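Local structure of major capsid protein P2 (2VVF) at residues K178-D183 against M250-E255; D183-Q188 against N217-D222. The protein forms the outer protein shell of the lipid-containing marine bacteriophage PM2, as trimers of a double jelly-roll subunit. All blocks are in the same frame, centred on the assembly; numbering follows the deposited sequence.

In the fold
Interactions 1 and 2 both use strand 182-189, their ranges overlapping at Asp183, and lie about 11 Å apart, centre to centre, in the C-terminal jelly roll. They illustrate how a beta sandwich is joined in two ways: at its end, by connections passing from one sheet to the other, and through its middle, by side chains between the sheets. Interaction 1 is partly exposed and largely polar, with backbone hydrogen bonds, a glutamate carboxylate that accepts a backbone N-H of the turn, and a salt bridge. Interaction 2 is buried and apolar, without a hydrogen bond between its segments. The two meet directly where Val182 packs on Tyr219 and where Ala179 and Ala180 touch Asn217.

Interaction 1 (K178-D183 against M250-E255); sequences KAAGVD and MDEQAE
Lys178 and Glu255 pair at the end of strand 171-178, against strand 252-263, in the second jelly roll; after Lys178 the chain crosses to strand 182-189 of the facing sheet, and before 252 it comes back from strand 242-248. They form an antiparallel hydrogen-bonded pair: Lys178 N gives a bond to Glu255 O at 3.0 Å, and Glu255 N returns one to Lys178 O at 3.3 Å. The two side chains run alongside each other in the same direction. Glu255 starts with CG anti to its backbone N (chi1 -179°) and stays extended, while the lysine chain bends twice, and Lys178 NZ makes a salt bridge to Glu255 OE1 at 3.2 Å. The ammonium is shared by the carboxylates of Glu255 and Asp64, and its positive charge probably offsets part of theirs. Lys178 O receives, besides the backbone bond, a CA-H...O contact from Ala254. At Ala179 the strand pairing ends, and its CB lies 4.0 Å from Ala254 CB, with Leu154 of strand 143-154 touching both alanines. Past this point Glu252 takes over from the backbone: its CG sits between the backbone N and the carbonyl carbon (chi1 79°), and the chain bends at chi2. Glu252 OE2 lies against Ala179 CB at 3.6 Å. Glu252 OE1 takes the N-H of Ala180 at 3.2 Å from Ala180 N, fairly straight at 156°, the donor above the carboxylate plane. Gly181 follows, its carbonyl oxygen held by the hydroxyls of Ser248 and Thr249.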
ATOM      1  N   LYS A 178       2.379   4.698  27.811  1.00 27.13           N
ATOM      2  CA  LYS A 178       3.741   5.214  27.811  1.00 27.16           C
ATOM      3  C   LYS A 178       4.442   4.943  29.135  1.00 32.13           C
ATOM      4  O   LYS A 178       4.310   5.710  30.090  1.00 31.69           O
ATOM      5  CB  LYS A 178       3.745   6.709  27.500  1.00 29.45           C
ATOM      6  CG  LYS A 178       3.177   7.058  26.135  1.00 39.97           C
ATOM      7  CD  LYS A 178       3.980   8.168  25.476  1.00 48.52           C
ATOM      8  CE  LYS A 178       3.445   9.538  25.855  1.00 57.89           C
ATOM      9  NZ  LYS A 178       4.317  10.634  25.350  1.00 66.76           N
ATOM     10  N   ALA A 179       5.182   3.841  29.180  1.00 29.66           N
ATOM     11  CA  ALA A 179       5.924   3.439  30.369  1.00 29.77           C
ATOM     12  C   ALA A 179       7.118   2.604  29.924  1.00 34.45           C
ATOM     13  O   ALA A 179       7.070   1.958  28.878  1.00 34.26           O
ATOM     14  CB  ALA A 179       5.032   2.639  31.308  1.00 30.49           C
ATOM     15  N   ALA A 180       8.189   2.621  30.711  1.00 31.41           N
ATOM     16  CA  ALA A 180       9.401   1.893  30.353  1.00 31.34           C
ATOM     17  C   ALA A 180       9.490   0.452  30.860  1.00 35.39           C
ATOM     18  O   ALA A 180      10.340  -0.312  30.402  1.00 35.15           O
ATOM     19  CB  ALA A 180      10.633   2.680  30.771  1.00 32.03           C
ATOM     20  N   GLY A 181       8.629   0.081  31.804  1.00 31.75           N
ATOM     21  CA  GLY A 181       8.684  -1.263  32.376  1.00 31.43           C
ATOM     22  C   GLY A 181       7.436  -2.126  32.202  1.00 35.05           C
ATOM     23  O   GLY A 181       7.131  -2.958  33.058  1.00 34.68           O
ATOM     24  N   VAL A 182       6.731  -1.957  31.086  1.00 31.21           N
ATOM     25  CA  VAL A 182       5.539  -2.757  30.821  1.00 30.82           C
ATOM     26  C   VAL A 182       5.905  -4.055  30.100  1.00 34.60           C
ATOM     27  O   VAL A 182       6.479  -4.033  29.013  1.00 34.21           O
ATOM     28  CB  VAL A 182       4.464  -1.951  30.065  1.00 34.47           C
ATOM     29  CG1 VAL A 182       3.276  -2.839  29.719  1.00 34.18           C
ATOM     30  CG2 VAL A 182       4.016  -0.759  30.898  1.00 34.21           C
ATOM     31  N   ASP A 183       5.592  -5.183  30.730  1.00 31.05           N
ATOM     32  CA  ASP A 183       5.908  -6.497  30.176  1.00 30.78           C
ATOM     33  C   ASP A 183       4.776  -7.050  29.316  1.00 33.75           C
ATOM     34  O   ASP A 183       5.000  -7.528  28.202  1.00 33.27           O
ATOM     35  CB  ASP A 183       6.212  -7.486  31.304  1.00 32.79           C
ATOM     36  CG  ASP A 183       7.516  -7.182  32.011  1.00 45.19           C
ATOM     37  OD1 ASP A 183       8.500  -6.831  31.324  1.00 46.08           O
ATOM     38  OD2 ASP A 183       7.557  -7.303  33.254  1.00 52.31           O
ATOM     39  N   MET A 250       8.343  -2.009  36.782  1.00 39.23           N
ATOM     40  CA  MET A 250       8.788  -0.781  37.421  1.00 39.06           C
ATOM     41  C   MET A 250       7.620  -0.084  38.100  1.00 42.86           C
ATOM     42  O   MET A 250       6.463  -0.302  37.749  1.00 42.56           O
ATOM     43  CB  MET A 250       9.375   0.163  36.370  1.00 41.43           C
ATOM     44  CG  MET A 250      10.880   0.110  36.242  1.00 45.28           C
ATOM     45  SD  MET A 250      11.436   0.935  34.740  1.00 49.68           S
ATOM     46  CE  MET A 250      11.413  -0.434  33.577  1.00 46.40           C
ATOM     47  N   ASP A 251       7.929   0.777  39.062  1.00 39.41           N
ATOM     48  CA  ASP A 251       6.900   1.551  39.740  1.00 39.21           C
ATOM     49  C   ASP A 251       7.016   2.977  39.223  1.00 42.02           C
ATOM     50  O   ASP A 251       7.870   3.741  39.671  1.00 41.84           O
ATOM     51  CB  ASP A 251       7.105   1.517  41.254  1.00 41.31           C
ATOM     52  CG  ASP A 251       5.838   1.156  42.003  1.00 53.15           C
ATOM     53  OD1 ASP A 251       4.973   2.043  42.176  1.00 54.07           O
ATOM     54  OD2 ASP A 251       5.705  -0.017  42.412  1.00 59.47           O
ATOM     55  N   GLU A 252       6.184   3.314  38.245  1.00 37.15           N
ATOM     56  CA  GLU A 252       6.233   4.633  37.630  1.00 36.27           C
ATOM     57  C   GLU A 252       4.847   5.146  37.268  1.00 38.46           C
ATOM     58  O   GLU A 252       3.856   4.422  37.373  1.00 37.97           O
ATOM     59  CB  GLU A 252       7.097   4.581  36.366  1.00 37.57           C
ATOM     60  CG  GLU A 252       6.385   3.986  35.157  1.00 47.15           C
ATOM     61  CD  GLU A 252       7.252   3.013  34.379  1.00 63.80           C
ATOM     62  OE1 GLU A 252       8.269   3.450  33.801  1.00 54.53           O
ATOM     63  OE2 GLU A 252       6.903   1.813  34.327  1.00 56.18           O
ATOM     64  N   GLN A 253       4.784   6.405  36.847  1.00 33.57           N
ATOM     65  CA  GLN A 253       3.526   6.995  36.414  1.00 32.74           C
ATOM     66  C   GLN A 253       3.493   6.939  34.895  1.00 35.46           C
ATOM     67  O   GLN A 253       4.352   7.511  34.219  1.00 34.58           O
ATOM     68  CB  GLN A 253       3.385   8.444  36.882  1.00 33.97           C
ATOM     69  CG  GLN A 253       2.199   9.155  36.243  1.00 45.26           C
ATOM     70  CD  GLN A 253       2.049  10.590  36.698  1.00 59.06           C
ATOM     71  OE1 GLN A 253       1.356  10.873  37.671  1.00 53.96           O
ATOM     72  NE2 GLN A 253       2.667  11.509  35.968  1.00 49.07           N
ATOM     73  N   ALA A 254       2.518   6.213  34.365  1.00 32.21           N
ATOM     74  CA  ALA A 254       2.383   6.050  32.928  1.00 31.78           C
ATOM     75  C   ALA A 254       1.463   7.098  32.328  1.00 34.72           C
ATOM     76  O   ALA A 254       0.486   7.514  32.950  1.00 34.33           O
ATOM     77  CB  ALA A 254       1.859   4.658  32.611  1.00 32.56           C
ATOM     78  N   GLU A 255       1.769   7.509  31.105  1.00 30.57           N
ATOM     79  CA  GLU A 255       0.911   8.441  30.392  1.00 29.80           C
ATOM     80  C   GLU A 255       0.089   7.610  29.419  1.00 32.71           C
ATOM     81  O   GLU A 255       0.629   7.037  28.472  1.00 32.19           O
ATOM     82  CB  GLU A 255       1.728   9.488  29.632  1.00 31.03           C
ATOM     83  CG  GLU A 255       0.856  10.497  28.898  1.00 39.63           C
ATOM     84  CD  GLU A 255       1.640  11.424  27.990  1.00 53.95           C
ATOM     85  OE1 GLU A 255       2.881  11.492  28.121  1.00 45.86           O
ATOM     86  OE2 GLU A 255       1.003  12.105  27.158  1.00 44.49           O
TER

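Interaction 2 (D183-Q188 against N217-D222); sequences DAVEFQ and NTYTID
Val185 and Tyr219 sit on strands that face each other across the interior of the jelly-roll sandwich, 183-188 in one sheet and 218-222 in the other. The strands run in roughly the same direction, 28° apart, and their axes come within 8.8 Å. No hydrogen bond spans the gap, which side chains fill, the Tyr219 ring reaching as far as the Ala184 and Val185 backbone. Phe187 and Ile221 form the next facing pair along. Tyr219 begins with CG anti to its backbone N (chi1 -168°), and the Tyr219 and Val185 side chains pass each other, pointing in opposite directions. Val185 CG2 rests over one ring face, 3.5 Å from the centroid of Tyr219 and only 9° off the normal, a CH-pi contact. Val185 CB lies over the same face, near CZ and 3.4 Å from Tyr219 CE2, while Ile221 CG1 flanks the ring at its edge, in plane. The other valine branch turns to the isoleucine: Val185 CG1 meets Ile221 CD1 at 3.8 Å. The delta methyl of Ile221 also touches Phe187, more loosely, with Phe187 CB at 4.4 Å from Ile221 CD1. Beyond the pair, Phe187 packs on Leu242 and Leu244 within its own sheet, meets the ring of Phe223, and touches Met1 of a second subunit. The phenol hydroxyl of Tyr219 is hydrogen-bonded to Leu198 O on strand 192-199, which lies beside 182-189 in the facing sheet. Cohesion between the two strands therefore rests on dispersion and CH-pi contact, while the phenol pays for its burial by binding a main-chain carbonyl, which also ties the ring to the opposing sheet.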
ATOM      1  N   ASP A 183       5.592  -5.183  30.730  1.00 31.05           N
ATOM      2  CA  ASP A 183       5.908  -6.497  30.176  1.00 30.78           C
ATOM      3  C   ASP A 183       4.776  -7.050  29.316  1.00 33.75           C
ATOM      4  O   ASP A 183       5.000  -7.528  28.202  1.00 33.27           O
ATOM      5  CB  ASP A 183       6.212  -7.486  31.304  1.00 32.79           C
ATOM      6  CG  ASP A 183       7.516  -7.182  32.011  1.00 45.19           C
ATOM      7  OD1 ASP A 183       8.500  -6.831  31.324  1.00 46.08           O
ATOM      8  OD2 ASP A 183       7.557  -7.303  33.254  1.00 52.31           O
ATOM      9  N   ALA A 184       3.564  -7.014  29.857  1.00 29.45           N
ATOM     10  CA  ALA A 184       2.401  -7.531  29.154  1.00 28.81           C
ATOM     11  C   ALA A 184       1.155  -6.761  29.563  1.00 31.78           C
ATOM     12  O   ALA A 184       1.119  -6.141  30.625  1.00 31.24           O
ATOM     13  CB  ALA A 184       2.226  -9.014  29.437  1.00 29.48           C
ATOM     14  N   VAL A 185       0.140  -6.802  28.709  1.00 27.70           N
ATOM     15  CA  VAL A 185      -1.108  -6.104  28.973  1.00 27.16           C
ATOM     16  C   VAL A 185      -2.290  -6.955  28.542  1.00 30.71           C
ATOM     17  O   VAL A 185      -2.182  -7.777  27.635  1.00 30.44           O
ATOM     18  CB  VAL A 185      -1.141  -4.718  28.289  1.00 30.85           C
ATOM     19  CG1 VAL A 185      -2.483  -4.031  28.531  1.00 30.51           C
ATOM     20  CG2 VAL A 185       0.012  -3.852  28.779  1.00 30.60           C
ATOM     21  N   GLU A 186      -3.420  -6.753  29.207  1.00 27.09           N
ATOM     22  CA  GLU A 186      -4.636  -7.486  28.900  1.00 26.73           C
ATOM     23  C   GLU A 186      -5.787  -6.492  28.831  1.00 30.45           C
ATOM     24  O   GLU A 186      -5.897  -5.602  29.674  1.00 30.13           O
ATOM     25  CB  GLU A 186      -4.907  -8.528  29.989  1.00 28.10           C
ATOM     26  CG  GLU A 186      -6.227  -9.269  29.845  1.00 37.68           C
ATOM     27  CD  GLU A 186      -6.470 -10.243  30.983  1.00 57.05           C
ATOM     28  OE1 GLU A 186      -5.514 -10.935  31.389  1.00 52.32           O
ATOM     29  OE2 GLU A 186      -7.615 -10.310  31.478  1.00 50.75           O
ATOM     30  N   PHE A 187      -6.627  -6.624  27.813  1.00 26.79           N
ATOM     31  CA  PHE A 187      -7.762  -5.727  27.661  1.00 26.65           C
ATOM     32  C   PHE A 187      -9.072  -6.502  27.672  1.00 30.95           C
ATOM     33  O   PHE A 187      -9.217  -7.501  26.973  1.00 30.43           O
ATOM     34  CB  PHE A 187      -7.644  -4.908  26.374  1.00 28.31           C
ATOM     35  CG  PHE A 187      -8.807  -3.987  26.136  1.00 29.65           C
ATOM     36  CD1 PHE A 187      -8.906  -2.781  26.813  1.00 32.56           C
ATOM     37  CD2 PHE A 187      -9.814  -4.335  25.248  1.00 31.56           C
ATOM     38  CE1 PHE A 187      -9.982  -1.935  26.601  1.00 33.40           C
ATOM     39  CE2 PHE A 187     -10.891  -3.495  25.031  1.00 34.27           C
ATOM     40  CZ  PHE A 187     -10.975  -2.292  25.708  1.00 32.39           C
ATOM     41  N   GLN A 188     -10.025  -6.039  28.471  1.00 28.13           N
ATOM     42  CA  GLN A 188     -11.315  -6.706  28.553  1.00 28.18           C
ATOM     43  C   GLN A 188     -12.477  -5.738  28.713  1.00 32.59           C
ATOM     44  O   GLN A 188     -12.322  -4.638  29.242  1.00 32.15           O
ATOM     45  CB  GLN A 188     -11.324  -7.735  29.681  1.00 29.53           C
ATOM     46  CG  GLN A 188     -10.972  -7.172  31.043  1.00 43.69           C
ATOM     47  CD  GLN A 188     -11.165  -8.184  32.153  1.00 61.33           C
ATOM     48  OE1 GLN A 188     -10.309  -9.039  32.386  1.00 55.66           O
ATOM     49  NE2 GLN A 188     -12.302  -8.102  32.835  1.00 53.63           N
ATOM     50  N   ASN A 217       9.340   2.643  24.665  1.00 26.71           N
ATOM     51  CA  ASN A 217       8.680   2.764  25.962  1.00 26.16           C
ATOM     52  C   ASN A 217       7.175   2.968  25.827  1.00 28.97           C
ATOM     53  O   ASN A 217       6.575   3.754  26.562  1.00 28.55           O
ATOM     54  CB  ASN A 217       9.305   3.900  26.775  1.00 26.83           C
ATOM     55  CG  ASN A 217      10.815   3.785  26.870  1.00 48.78           C
ATOM     56  OD1 ASN A 217      11.350   2.724  27.196  1.00 42.12           O
ATOM     57  ND2 ASN A 217      11.512   4.874  26.574  1.00 41.55           N
ATOM     58  N   THR A 218       6.573   2.241  24.890  1.00 24.80           N
ATOM     59  CA  THR A 218       5.141   2.329  24.641  1.00 24.18           C
ATOM     60  C   THR A 218       4.530   0.971  24.328  1.00 27.45           C
ATOM     61  O   THR A 218       5.075   0.207  23.534  1.00 27.03           O
ATOM     62  CB  THR A 218       4.817   3.304  23.493  1.00 30.34           C
ATOM     63  OG1 THR A 218       5.590   4.501  23.637  1.00 29.76           O
ATOM     64  CG2 THR A 218       3.334   3.645  23.502  1.00 28.25           C
ATOM     65  N   TYR A 219       3.372   0.698  24.921  1.00 23.44           N
ATOM     66  CA  TYR A 219       2.631  -0.526  24.648  1.00 22.72           C
ATOM     67  C   TYR A 219       1.347  -0.091  23.958  1.00 26.15           C
ATOM     68  O   TYR A 219       0.440   0.444  24.595  1.00 25.50           O
ATOM     69  CB  TYR A 219       2.306  -1.277  25.937  1.00 23.63           C
ATOM     70  CG  TYR A 219       1.803  -2.684  25.710  1.00 24.94           C
ATOM     71  CD1 TYR A 219       2.650  -3.777  25.862  1.00 26.79           C
ATOM     72  CD2 TYR A 219       0.485  -2.922  25.343  1.00 25.55           C
ATOM     73  CE1 TYR A 219       2.197  -5.065  25.656  1.00 27.35           C
ATOM     74  CE2 TYR A 219       0.021  -4.206  25.138  1.00 26.35           C
ATOM     75  CZ  TYR A 219       0.880  -5.275  25.295  1.00 33.45           C
ATOM     76  OH  TYR A 219       0.423  -6.556  25.091  1.00 34.02           O
ATOM     77  N   THR A 220       1.302  -0.274  22.643  1.00 22.60           N
ATOM     78  CA  THR A 220       0.156   0.145  21.851  1.00 22.27           C
ATOM     79  C   THR A 220      -0.879  -0.951  21.638  1.00 26.55           C
ATOM     80  O   THR A 220      -0.552  -2.061  21.209  1.00 26.23           O
ATOM     81  CB  THR A 220       0.598   0.754  20.505  1.00 27.91           C
ATOM     82  OG1 THR A 220       1.290   1.988  20.738  1.00 26.21           O
ATOM     83  CG2 THR A 220      -0.605   1.007  19.609  1.00 25.40           C
ATOM     84  N   ILE A 221      -2.134  -0.618  21.921  1.00 23.24           N
ATOM     85  CA  ILE A 221      -3.247  -1.532  21.708  1.00 23.09           C
ATOM     86  C   ILE A 221      -4.065  -0.977  20.549  1.00 27.16           C
ATOM     87  O   ILE A 221      -4.994  -0.194  20.749  1.00 26.84           O
ATOM     88  CB  ILE A 221      -4.103  -1.698  22.972  1.00 26.27           C
ATOM     89  CG1 ILE A 221      -3.336  -2.488  24.035  1.00 26.79           C
ATOM     90  CG2 ILE A 221      -5.420  -2.386  22.636  1.00 26.67           C
ATOM     91  CD1 ILE A 221      -4.046  -2.561  25.368  1.00 33.74           C
ATOM     92  N   ASP A 222      -3.670  -1.348  19.336  1.00 23.69           N
ATOM     93  CA  ASP A 222      -4.322  -0.880  18.118  1.00 23.39           C
ATOM     94  C   ASP A 222      -5.592  -1.670  17.822  1.00 27.30           C
ATOM     95  O   ASP A 222      -5.539  -2.878  17.587  1.00 27.11           O
ATOM     96  CB  ASP A 222      -3.352  -0.994  16.942  1.00 25.12           C
ATOM     97  CG  ASP A 222      -3.611   0.039  15.869  1.00 33.86           C
ATOM     98  OD1 ASP A 222      -4.791   0.390  15.650  1.00 34.70           O
ATOM     99  OD2 ASP A 222      -2.635   0.486  15.232  1.00 38.43           O
TER